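Local coordinates for protein porphyranase B (Zobellia galactanivorans, PDB 3JUU) that cleaves the sulfated red-algal polysaccharide porphyran at the (1->4) linkages between beta-D-galactopyranose and alpha-L-galactopyranose-6-sulfate, at residues 47-52 with 97-102; 60-65 with 239-244. All blocks are in the same frame, centred on the assembly; numbering follows the deposited sequence.

Overall arrangement
Interactions 1 and 2 lie side by side in the jelly-roll beta-sandwich, their centres about 9 Å apart, and both are largely buried. Strand 90-101 ties them together: it pairs antiparallel with 47-48 within interaction 1, and it separates strand 60-62 from strand 237-242, the two elements that meet in interaction 2. Interaction 1 is therefore true strand pairing, with backbone hydrogen bonds, an amide stacked on a tyrosine and an exposed arginine at one end. Interaction 2 is a smaller contact between strands that are not direct neighbours, made by one phenylalanine ring, a weak hydrogen bond and a water beside Glu243, a probable substrate-binding residue. Tyr98 of interaction 1 packs against Phe62 and Arg239 of interaction 2.

Interaction 1: residues 47-52 with 97-102; sequences WQISGQ and GYVGSR
Gln52 lays its side chain over one face of the Tyr98 ring, with CG 3.5 Å from the ring centroid in a CH-pi contact nearly along the normal. Its chain bends at chi2 (-79°), bringing CD above the CG-CD2 side of the ring, and the amide stacks with its plane only 9° from that of the ring. At the ring edge sits the carbonyl oxygen of Gln48, while the Tyr98 hydroxyl reaches water 1, which donates to Gln48 OE1. The backbones pair antiparallel: Gln48 N gives a hydrogen bond to Gly100 O at 2.7 Å, and Gly100 N returns one to Gln48 O at 2.9 Å. Water 3 links Tyr98 N to Ile49 O. Gly100, without a side chain, lies beside the Tyr98 hydroxyl. This short ladder adds strand 47-48 to strand 90-101 of the GH16 jelly roll. On the Trp47 and Ser101 face, Trp47 CZ3 meets Ser101 CB at 3.6 Å, and Trp47 CB packs on Val99 CG1 at 3.8 Å. The Arg102 guanidinium lies with one face against Gln48, whose CB sits over its centre; Arg102 NE makes a weak bond to Trp47 O at 3.3 Å. Farther out, Asp35 takes the Trp47 indole N-H, and the backbone oxygen of Trp54, a probable substrate-binding residue, holds the Gln52 amide nitrogen.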
ATOM      1  N   TRP A  47       7.157   0.133  13.029  1.00 13.13           N
ATOM      2  CA  TRP A  47       6.104   0.798  12.268  1.00 13.86           C
ATOM      3  C   TRP A  47       5.759   2.138  12.868  1.00 14.29           C
ATOM      4  O   TRP A  47       5.748   2.265  14.137  1.00 14.90           O
ATOM      5  CB  TRP A  47       4.848  -0.067  12.230  1.00 13.75           C
ATOM      6  CG  TRP A  47       5.092  -1.455  11.707  1.00 13.70           C
ATOM      7  CD1 TRP A  47       5.096  -2.625  12.444  1.00 14.40           C
ATOM      8  CD2 TRP A  47       5.352  -1.838  10.331  1.00 14.15           C
ATOM      9  NE1 TRP A  47       5.347  -3.717  11.599  1.00 16.13           N
ATOM     10  CE2 TRP A  47       5.523  -3.262  10.309  1.00 14.32           C
ATOM     11  CE3 TRP A  47       5.488  -1.109   9.126  1.00 10.01           C
ATOM     12  CZ2 TRP A  47       5.809  -4.014   9.093  1.00 14.77           C
ATOM     13  CZ3 TRP A  47       5.765  -1.841   7.902  1.00 11.16           C
ATOM     14  CH2 TRP A  47       5.933  -3.282   7.908  1.00 13.22           C
ATOM     15  N   GLN A  48       5.418   3.093  12.000  1.00 12.15           N
ATOM     16  CA  GLN A  48       4.988   4.461  12.418  1.00 12.45           C
ATOM     17  C   GLN A  48       3.514   4.514  12.135  1.00 13.23           C
ATOM     18  O   GLN A  48       3.069   4.333  10.990  1.00 10.83           O
ATOM     19  CB  GLN A  48       5.728   5.602  11.678  1.00 13.27           C
ATOM     20  CG  GLN A  48       5.334   6.998  12.108  1.00 12.34           C
ATOM     21  CD  GLN A  48       6.245   7.997  11.517  1.00 18.21           C
ATOM     22  OE1 GLN A  48       6.624   7.902  10.315  1.00 17.68           O
ATOM     23  NE2 GLN A  48       6.604   8.998  12.314  1.00 18.61           N
ATOM     24  N   ILE A  49       2.729   4.804  13.173  1.00 13.37           N
ATOM     25  CA  ILE A  49       1.269   4.956  12.975  1.00 12.70           C
ATOM     26  C   ILE A  49       0.753   6.357  13.388  1.00 14.48           C
ATOM     27  O   ILE A  49      -0.446   6.616  13.232  1.00 14.80           O
ATOM     28  CB  ILE A  49       0.518   3.873  13.740  1.00 12.40           C
ATOM     29  CG1 ILE A  49       0.656   4.030  15.300  1.00 11.55           C
ATOM     30  CG2 ILE A  49       0.998   2.424  13.232  1.00 14.03           C
ATOM     31  CD1 ILE A  49      -0.281   3.041  16.116  1.00 13.09           C
ATOM     32  N   SER A  50       1.643   7.212  13.923  1.00 14.59           N
ATOM     33  CA  SER A  50       1.297   8.610  14.305  1.00 15.24           C
ATOM     34  C   SER A  50       2.587   9.352  14.191  1.00 15.10           C
ATOM     35  O   SER A  50       3.674   8.716  14.265  1.00 14.79           O
ATOM     36  CB  SER A  50       0.762   8.676  15.794  1.00 16.49           C
ATOM     37  OG  SER A  50       1.764   8.224  16.662  1.00 20.36           O
ATOM     38  N   GLY A  51       2.524  10.674  14.091  1.00 15.23           N
ATOM     39  CA  GLY A  51       3.709  11.542  13.989  1.00 15.62           C
ATOM     40  C   GLY A  51       4.248  11.630  12.572  1.00 16.10           C
ATOM     41  O   GLY A  51       5.226  12.348  12.313  1.00 16.92           O
ATOM     42  N   GLN A  52       3.690  10.822  11.650  1.00 14.10           N
ATOM     43  CA  GLN A  52       4.104  10.899  10.229  1.00 15.23           C
ATOM     44  C   GLN A  52       3.778  12.239   9.529  1.00 15.44           C
ATOM     45  O   GLN A  52       2.870  12.972   9.968  1.00 16.71           O
ATOM     46  CB  GLN A  52       3.537   9.718   9.444  1.00 13.69           C
ATOM     47  CG  GLN A  52       2.020   9.863   9.020  1.00 13.30           C
ATOM     48  CD  GLN A  52       1.079   9.555  10.185  1.00 15.60           C
ATOM     49  OE1 GLN A  52       1.512   9.102  11.252  1.00 16.54           O
ATOM     50  NE2 GLN A  52      -0.213   9.763   9.972  1.00 12.92           N
ATOM     51  N   GLY A  97      -6.411   5.090   8.600  1.00  9.30           N
ATOM     52  CA  GLY A  97      -5.244   4.749   9.373  1.00 10.01           C
ATOM     53  C   GLY A  97      -4.052   4.651   8.442  1.00 10.82           C
ATOM     54  O   GLY A  97      -4.192   4.462   7.200  1.00  9.85           O
ATOM     55  N   TYR A  98      -2.879   4.764   9.067  1.00 11.13           N
ATOM     56  CA  TYR A  98      -1.611   4.854   8.303  1.00 10.59           C
ATOM     57  C   TYR A  98      -0.638   4.009   9.053  1.00 11.07           C
ATOM     58  O   TYR A  98      -0.554   4.098  10.328  1.00 11.77           O
ATOM     59  CB  TYR A  98      -1.168   6.313   8.235  1.00  9.96           C
ATOM     60  CG  TYR A  98       0.293   6.564   7.770  1.00 11.36           C
ATOM     61  CD1 TYR A  98       0.551   7.088   6.530  1.00 11.16           C
ATOM     62  CD2 TYR A  98       1.398   6.203   8.600  1.00 11.05           C
ATOM     63  CE1 TYR A  98       1.860   7.340   6.097  1.00 11.51           C
ATOM     64  CE2 TYR A  98       2.718   6.452   8.172  1.00 12.27           C
ATOM     65  CZ  TYR A  98       2.906   7.045   6.928  1.00 11.49           C
ATOM     66  OH  TYR A  98       4.133   7.355   6.485  1.00 13.77           O
ATOM     67  N   VAL A  99       0.051   3.132   8.323  1.00 10.92           N
ATOM     68  CA  VAL A  99       1.129   2.375   8.952  1.00 10.79           C
ATOM     69  C   VAL A  99       2.312   2.456   7.966  1.00 11.59           C
ATOM     70  O   VAL A  99       2.153   1.998   6.821  1.00 11.07           O
ATOM     71  CB  VAL A  99       0.729   0.877   9.143  1.00  9.60           C
ATOM     72  CG1 VAL A  99       1.908   0.110   9.901  1.00 11.80           C
ATOM     73  CG2 VAL A  99      -0.595   0.711   9.922  1.00 10.72           C
ATOM     74  N   GLY A 100       3.437   3.054   8.369  1.00  9.77           N
ATOM     75  CA  GLY A 100       4.609   3.160   7.523  1.00 11.25           C
ATOM     76  C   GLY A 100       5.841   2.513   8.159  1.00 11.66           C
ATOM     77  O   GLY A 100       6.041   2.571   9.405  1.00 11.75           O
ATOM     78  N   SER A 101       6.648   1.834   7.332  1.00 11.04           N
ATOM     79  CA  SER A 101       7.909   1.216   7.894  1.00 10.99           C
ATOM     80  C   SER A 101       8.894   2.290   8.280  1.00 12.30           C
ATOM     81  O   SER A 101       9.141   3.234   7.515  1.00 11.72           O
ATOM     82  CB  SER A 101       8.532   0.163   6.911  1.00 11.24           C
ATOM     83  OG  SER A 101       9.056   0.801   5.736  1.00 12.04           O
ATOM     84  N   ARG A 102       9.455   2.207   9.489  1.00 12.30           N
ATOM     85  CA  ARG A 102      10.450   3.220   9.844  1.00 13.62           C
ATOM     86  C   ARG A 102      11.808   2.862   9.174  1.00 13.57           C
ATOM     87  O   ARG A 102      12.648   3.744   9.036  1.00 15.58           O
ATOM     88  CB  ARG A 102      10.642   3.234  11.361  1.00 12.42           C
ATOM     89  CG  ARG A 102       9.409   3.655  12.086  1.00 15.77           C
ATOM     90  CD  ARG A 102       9.738   3.748  13.618  1.00 19.69           C
ATOM     91  NE  ARG A 102       8.507   4.022  14.353  1.00 20.49           N
ATOM     92  CZ  ARG A 102       8.068   5.259  14.639  1.00 22.36           C
ATOM     93  NH1 ARG A 102       8.715   6.352  14.207  1.00 19.93           N
ATOM     94  NH2 ARG A 102       6.950   5.409  15.336  1.00 21.45           N
TER
HETATM   95  O   HOH W   1       6.060   6.414   8.011  1.00 15.65           O
HETATM   96  O   HOH W   2       7.518   9.224  15.537  1.00 35.92           O
HETATM   97  O   HOH W   3      -2.933   5.862  11.790  1.00 11.47           O

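Interaction 2: residues 60-65 with 239-244; sequences GLFLAE and RMVVET
Beside the probable substrate-binding site of this GH16 beta-sandwich, strand 60-62 meets the end of strand 237-242 and the residues that follow it, among them Glu243. Phe62 supplies the apolar part. Its CG lies anti to the carbonyl carbon (chi1 -60°), which directs the ring toward 239-244, and the CE1-CZ rim makes the contact: CE1 comes to 3.3 Å from Val242 O and 3.8 Å from Glu243 CB, both near the ring plane, and CZ touches Val241 CG1 at 3.5 Å. The Phe62 ring also meets Trp54 edge-to-face. An alanine in place of Phe62 would probably open a gap beside Val241 CG1 and Glu243 CB and leave Trp54 without its edge-to-face partner. At the other end, Gly60 N makes a weak, bent hydrogen bond to Thr244 OG1 (3.1 Å, 124° at the hydrogen). Water 4 bridges the backbones here, donating to Gly60 O at 2.8 Å and accepting from Thr244 N at 2.9 Å. Thr244 CG2 packs close to Gly60 CA. From its packed CB the Glu243 chain bends away from Phe62, and its carboxylate is held by a salt bridge to Arg57 and a hydrogen bond with Ser122. Strand 90-101 runs between the two segments, parallel to 60-62 and antiparallel to 237-242, whose other neighbour is strand 122-128.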
ATOM      1  N   GLY A  60     -10.661  12.167   5.281  1.00  9.81           N
ATOM      2  CA  GLY A  60     -10.279  10.969   6.090  1.00  9.71           C
ATOM      3  C   GLY A  60      -8.957  11.210   6.883  1.00 11.38           C
ATOM      4  O   GLY A  60      -7.858  11.394   6.262  1.00 11.37           O
ATOM      5  N   LEU A  61      -9.055  11.209   8.218  1.00 10.69           N
ATOM      6  CA  LEU A  61      -7.923  11.550   9.052  1.00 10.52           C
ATOM      7  C   LEU A  61      -7.353  10.226   9.546  1.00 11.36           C
ATOM      8  O   LEU A  61      -8.091   9.361  10.091  1.00 10.36           O
ATOM      9  CB  LEU A  61      -8.406  12.470  10.228  1.00 11.56           C
ATOM     10  CG  LEU A  61      -7.315  12.965  11.216  1.00 11.43           C
ATOM     11  CD1 LEU A  61      -6.493  14.017  10.469  1.00  9.02           C
ATOM     12  CD2 LEU A  61      -8.023  13.627  12.481  1.00 12.10           C
ATOM     13  N   PHE A  62      -6.007  10.055   9.436  1.00  8.63           N
ATOM     14  CA  PHE A  62      -5.403   8.813   9.924  1.00 10.20           C
ATOM     15  C   PHE A  62      -5.320   8.802  11.459  1.00 10.20           C
ATOM     16  O   PHE A  62      -4.722   9.732  12.038  1.00 12.26           O
ATOM     17  CB  PHE A  62      -3.940   8.730   9.411  1.00  8.75           C
ATOM     18  CG  PHE A  62      -3.850   8.734   7.883  1.00  7.79           C
ATOM     19  CD1 PHE A  62      -4.830   8.044   7.160  1.00  8.24           C
ATOM     20  CD2 PHE A  62      -2.771   9.317   7.217  1.00  8.06           C
ATOM     21  CE1 PHE A  62      -4.767   7.976   5.694  1.00 12.94           C
ATOM     22  CE2 PHE A  62      -2.669   9.260   5.797  1.00  8.27           C
ATOM     23  CZ  PHE A  62      -3.687   8.569   5.052  1.00 11.13           C
ATOM     24  N   LEU A  63      -5.997   7.824  12.087  1.00  9.82           N
ATOM     25  CA  LEU A  63      -5.964   7.743  13.552  1.00 11.40           C
ATOM     26  C   LEU A  63      -5.088   6.609  13.991  1.00 10.72           C
ATOM     27  O   LEU A  63      -5.289   5.489  13.556  1.00 10.78           O
ATOM     28  CB  LEU A  63      -7.394   7.473  14.089  1.00 12.24           C
ATOM     29  CG  LEU A  63      -8.496   8.496  13.675  1.00 12.99           C
ATOM     30  CD1 LEU A  63      -9.847   8.132  14.418  1.00 11.47           C
ATOM     31  CD2 LEU A  63      -8.161   9.954  14.019  1.00 15.36           C
ATOM     32  N   ALA A  64      -4.224   6.858  14.966  1.00 11.17           N
ATOM     33  CA  ALA A  64      -3.461   5.756  15.566  1.00 12.42           C
ATOM     34  C   ALA A  64      -4.402   4.745  16.228  1.00 13.15           C
ATOM     35  O   ALA A  64      -4.144   3.517  16.206  1.00 13.14           O
ATOM     36  CB  ALA A  64      -2.392   6.338  16.545  1.00 13.13           C
ATOM     37  N   GLU A  65      -5.526   5.250  16.805  1.00 12.33           N
ATOM     38  CA  GLU A  65      -6.504   4.371  17.495  1.00 15.21           C
ATOM     39  C   GLU A  65      -7.197   3.415  16.545  1.00 14.47           C
ATOM     40  O   GLU A  65      -7.869   2.474  16.984  1.00 12.89           O
ATOM     41  CB  GLU A  65      -7.662   5.185  18.173  1.00 17.05           C
ATOM     42  CG  GLU A  65      -7.273   6.446  18.982  1.00 26.79           C
ATOM     43  CD  GLU A  65      -7.091   7.769  18.133  1.00 33.08           C
ATOM     44  OE1 GLU A  65      -8.076   8.640  18.090  1.00 35.44           O
ATOM     45  OE2 GLU A  65      -5.975   7.955  17.548  1.00 23.07           O
ATOM     46  N   ARG A 239       4.167   1.141   3.090  1.00  7.06           N
ATOM     47  CA  ARG A 239       2.959   1.848   3.506  1.00  9.37           C
ATOM     48  C   ARG A 239       1.790   0.865   3.473  1.00  9.69           C
ATOM     49  O   ARG A 239       1.568   0.181   2.446  1.00  9.99           O
ATOM     50  CB  ARG A 239       2.599   2.945   2.513  1.00  7.36           C
ATOM     51  CG  ARG A 239       3.654   4.062   2.401  1.00  7.45           C
ATOM     52  CD  ARG A 239       3.504   5.058   3.628  1.00  8.40           C
ATOM     53  NE  ARG A 239       4.503   6.119   3.541  1.00  7.98           N
ATOM     54  CZ  ARG A 239       5.708   6.094   4.116  1.00 11.44           C
ATOM     55  NH1 ARG A 239       6.142   5.025   4.711  1.00 10.26           N
ATOM     56  NH2 ARG A 239       6.465   7.194   4.039  1.00 13.27           N
ATOM     57  N   MET A 240       0.970   0.864   4.542  1.00  9.05           N
ATOM     58  CA  MET A 240      -0.335   0.195   4.518  1.00  8.91           C
ATOM     59  C   MET A 240      -1.319   1.283   5.018  1.00  9.89           C
ATOM     60  O   MET A 240      -1.246   1.735   6.188  1.00  9.24           O
ATOM     61  CB  MET A 240      -0.333  -1.039   5.474  1.00 10.74           C
ATOM     62  CG  MET A 240       0.531  -2.247   4.950  1.00 12.64           C
ATOM     63  SD  MET A 240       2.279  -1.975   5.586  1.00 22.92           S
ATOM     64  CE  MET A 240       2.228  -2.437   7.321  1.00 12.89           C
ATOM     65  N   VAL A 241      -2.218   1.718   4.137  1.00 10.16           N
ATOM     66  CA  VAL A 241      -2.944   2.978   4.391  1.00  9.00           C
ATOM     67  C   VAL A 241      -4.377   2.777   3.997  1.00  8.80           C
ATOM     68  O   VAL A 241      -4.701   2.148   2.953  1.00  8.87           O
ATOM     69  CB  VAL A 241      -2.300   4.178   3.612  1.00  7.97           C
ATOM     70  CG1 VAL A 241      -3.227   5.454   3.627  1.00 12.01           C
ATOM     71  CG2 VAL A 241      -0.872   4.487   4.203  1.00 10.04           C
ATOM     72  N   VAL A 242      -5.255   3.390   4.782  1.00  8.51           N
ATOM     73  CA  VAL A 242      -6.699   3.325   4.517  1.00  7.87           C
ATOM     74  C   VAL A 242      -7.118   4.796   4.544  1.00  8.46           C
ATOM     75  O   VAL A 242      -6.981   5.467   5.584  1.00  8.53           O
ATOM     76  CB  VAL A 242      -7.425   2.518   5.663  1.00  7.71           C
ATOM     77  CG1 VAL A 242      -8.992   2.742   5.553  1.00  6.01           C
ATOM     78  CG2 VAL A 242      -7.080   1.005   5.553  1.00  8.37           C
ATOM     79  N   GLU A 243      -7.568   5.327   3.406  1.00  8.12           N
ATOM     80  CA  GLU A 243      -7.684   6.802   3.249  1.00  8.97           C
ATOM     81  C   GLU A 243      -8.997   7.123   2.525  1.00  9.55           C
ATOM     82  O   GLU A 243      -9.669   6.197   2.025  1.00  8.64           O
ATOM     83  CB  GLU A 243      -6.539   7.291   2.363  1.00  9.81           C
ATOM     84  CG  GLU A 243      -6.757   7.004   0.888  1.00  8.66           C
ATOM     85  CD  GLU A 243      -5.456   6.598   0.214  1.00 15.10           C
ATOM     86  OE1 GLU A 243      -4.840   7.492  -0.420  1.00 12.08           O
ATOM     87  OE2 GLU A 243      -5.074   5.409   0.305  1.00 13.72           O
ATOM     88  N   THR A 244      -9.313   8.408   2.358  1.00  8.72           N
ATOM     89  CA  THR A 244     -10.370   8.766   1.365  1.00  8.46           C
ATOM     90  C   THR A 244      -9.632   9.242   0.082  1.00  9.24           C
ATOM     91  O   THR A 244      -8.630   9.972   0.147  1.00  9.36           O
ATOM     92  CB  THR A 244     -11.259   9.915   1.937  1.00  8.25           C
ATOM     93  OG1 THR A 244     -10.364  10.917   2.470  1.00  7.43           O
ATOM     94  CG2 THR A 244     -12.166   9.369   3.124  1.00 11.25           C
TER
HETATM   95  O   HOH W   4      -7.642  10.275   3.734  1.00 10.20           O